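Local coordinates for packaging enzyme P4 (Pseudomonas phage phi6, PDB 4BLO), which hydrolyses nucleoside triphosphates to drive packaging of viral RNA into the phage procapsid, working as a hexameric RecA-like helicase motor, at the interface of chains A and B. Numbering follows the deposited sequence. Chains: chain A/B, Packaging enzyme P4.

The interface of chains A and B. Residues chain A 98-99, 101; chain B 148, 164-166.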
ATOM      1  N   TYR A  98      -3.635 -23.028   4.191  1.00 31.34           N
ATOM      2  CA  TYR A  98      -3.479 -24.088   5.165  1.00 30.75           C
ATOM      3  C   TYR A  98      -3.959 -23.651   6.543  1.00 35.14           C
ATOM      4  O   TYR A  98      -3.606 -22.567   7.028  1.00 33.56           O
ATOM      5  CB  TYR A  98      -2.019 -24.563   5.256  1.00 31.83           C
ATOM      6  CG  TYR A  98      -1.805 -25.711   6.227  1.00 32.53           C
ATOM      7  CD1 TYR A  98      -1.633 -25.478   7.591  1.00 33.48           C
ATOM      8  CD2 TYR A  98      -1.771 -27.028   5.782  1.00 33.77           C
ATOM      9  CE1 TYR A  98      -1.483 -26.527   8.491  1.00 34.34           C
ATOM     10  CE2 TYR A  98      -1.572 -28.084   6.668  1.00 34.51           C
ATOM     11  CZ  TYR A  98      -1.442 -27.829   8.025  1.00 39.26           C
ATOM     12  OH  TYR A  98      -1.266 -28.850   8.919  1.00 37.28           O
ATOM     13  N   SER A  99      -4.725 -24.543   7.192  1.00 32.45           N
ATOM     14  CA  SER A  99      -5.169 -24.401   8.574  1.00 31.70           C
ATOM     15  C   SER A  99      -4.853 -25.683   9.266  1.00 36.61           C
ATOM     16  O   SER A  99      -4.983 -26.741   8.648  1.00 38.28           O
ATOM     17  CB  SER A  99      -6.649 -24.065   8.653  1.00 36.99           C
ATOM     18  OG  SER A  99      -6.790 -22.688   8.371  1.00 58.32           O
ATOM     19  N   PRO A 101      -5.389 -28.970  10.978  1.00 33.62           N
ATOM     20  CA  PRO A 101      -6.625 -29.767  11.113  1.00 33.80           C
ATOM     21  C   PRO A 101      -7.075 -29.970  12.561  1.00 39.65           C
ATOM     22  O   PRO A 101      -6.255 -29.966  13.481  1.00 40.41           O
ATOM     23  CB  PRO A 101      -6.249 -31.112  10.486  1.00 35.39           C
ATOM     24  CG  PRO A 101      -5.033 -30.855   9.687  1.00 39.59           C
ATOM     25  CD  PRO A 101      -4.303 -29.782  10.396  1.00 35.16           C
TER
ATOM     26  N   TRP B 148     -12.946 -26.760   9.028  1.00 25.54           N
ATOM     27  CA  TRP B 148     -11.745 -26.074   8.606  1.00 25.95           C
ATOM     28  C   TRP B 148     -11.623 -24.714   9.297  1.00 32.66           C
ATOM     29  O   TRP B 148     -12.568 -23.920   9.276  1.00 32.50           O
ATOM     30  CB  TRP B 148     -11.819 -25.909   7.083  1.00 24.87           C
ATOM     31  CG  TRP B 148     -10.584 -25.399   6.390  1.00 26.08           C
ATOM     32  CD1 TRP B 148      -9.281 -25.711   6.671  1.00 29.59           C
ATOM     33  CD2 TRP B 148     -10.557 -24.605   5.202  1.00 25.18           C
ATOM     34  NE1 TRP B 148      -8.444 -25.088   5.775  1.00 28.17           N
ATOM     35  CE2 TRP B 148      -9.202 -24.427   4.845  1.00 29.02           C
ATOM     36  CE3 TRP B 148     -11.551 -24.020   4.400  1.00 25.84           C
ATOM     37  CZ2 TRP B 148      -8.819 -23.676   3.729  1.00 28.33           C
ATOM     38  CZ3 TRP B 148     -11.171 -23.296   3.281  1.00 26.95           C
ATOM     39  CH2 TRP B 148      -9.819 -23.126   2.962  1.00 27.76           C
ATOM     40  N   ILE B 164     -10.233 -31.053   7.321  1.00 26.74           N
ATOM     41  CA  ILE B 164      -9.345 -30.660   6.237  1.00 27.03           C
ATOM     42  C   ILE B 164      -8.355 -29.585   6.739  1.00 33.86           C
ATOM     43  O   ILE B 164      -8.508 -29.059   7.851  1.00 35.24           O
ATOM     44  CB  ILE B 164     -10.132 -30.206   4.970  1.00 28.57           C
ATOM     45  CG1 ILE B 164     -10.944 -28.927   5.222  1.00 27.54           C
ATOM     46  CG2 ILE B 164     -11.017 -31.350   4.416  1.00 29.37           C
ATOM     47  CD1 ILE B 164     -11.023 -28.040   4.107  1.00 31.97           C
ATOM     48  N   SER B 165      -7.344 -29.279   5.902  1.00 30.40           N
ATOM     49  CA  SER B 165      -6.298 -28.304   6.154  1.00 29.86           C
ATOM     50  C   SER B 165      -6.167 -27.280   5.012  1.00 34.48           C
ATOM     51  O   SER B 165      -5.886 -26.121   5.296  1.00 35.07           O
ATOM     52  CB  SER B 165      -4.967 -29.015   6.376  1.00 33.09           C
ATOM     53  OG  SER B 165      -4.482 -29.648   5.208  1.00 40.71           O
ATOM     54  N   THR B 166      -6.390 -27.693   3.738  1.00 29.56           N
ATOM     55  CA  THR B 166      -6.226 -26.836   2.549  1.00 27.89           C
ATOM     56  C   THR B 166      -7.556 -26.537   1.809  1.00 32.51           C
ATOM     57  O   THR B 166      -8.553 -27.245   1.974  1.00 31.55           O
ATOM     58  CB  THR B 166      -5.190 -27.460   1.542  1.00 26.15           C
ATOM     59  OG1 THR B 166      -5.799 -28.463   0.702  1.00 24.01           O
ATOM     60  CG2 THR B 166      -3.941 -28.027   2.224  1.00 20.53           C
TER
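The phenol ring of A:Tyr98 lies against B:Ser165, whose CB sits above the CE2 rim of one face, 3.5 Å from CE2, rather than over the ring centre. The hydroxyl OG of B:Ser165 lies farther past that rim, 3.6 Å from the same CE2. The second flat group, the indole of B:Trp148, turns its NE1-CD1 edge toward chain A. There the CB of A:Ser99 rests obliquely off the rim, 3.5 Å from NE1. On the opposite side of the indole plane, B:Ile164 CD1 and the carbonyl O of B:Thr166 lie toward the rim of the face, both from chain B itself.

Between the two rings stands the carbonyl O of B:Ser165, which takes two hydrogen bonds. The backbone N of A:Ser99 reaches it from across the interface at 2.7 Å, in the carbonyl plane and on a lone pair. B:Trp148 NE1 donates to the same oxygen from within chain B, but from above the carbonyl plane, with a C=O...donor angle of 100°. The indole thus probably steadies the acceptor that chain A uses, although it approaches off the lone pairs; chi1 carries the ring out from the main chain, and a chi2 of 39° turns its NE1 edge toward that oxygen.

This is a main-chain junction between neighbouring subunits of the P4 hexamer. The loop after helix 92-95 of chain A runs antiparallel to the stretch of chain B linking strand 161-163 to helix 167-179, with a beta bridge pairing A:Tyr98 and B:Thr166. The hydrogen bond across the interface joins main-chain atoms, while the side chains of A:Tyr98 and A:Pro101 pack around B:Ser165. A chi2 of -84° turns the face of the A:Tyr98 ring to B:Ser165. A:Pro101 flanks the same side chain from another direction, its ring CG 3.8 Å from B:Ser165 CB.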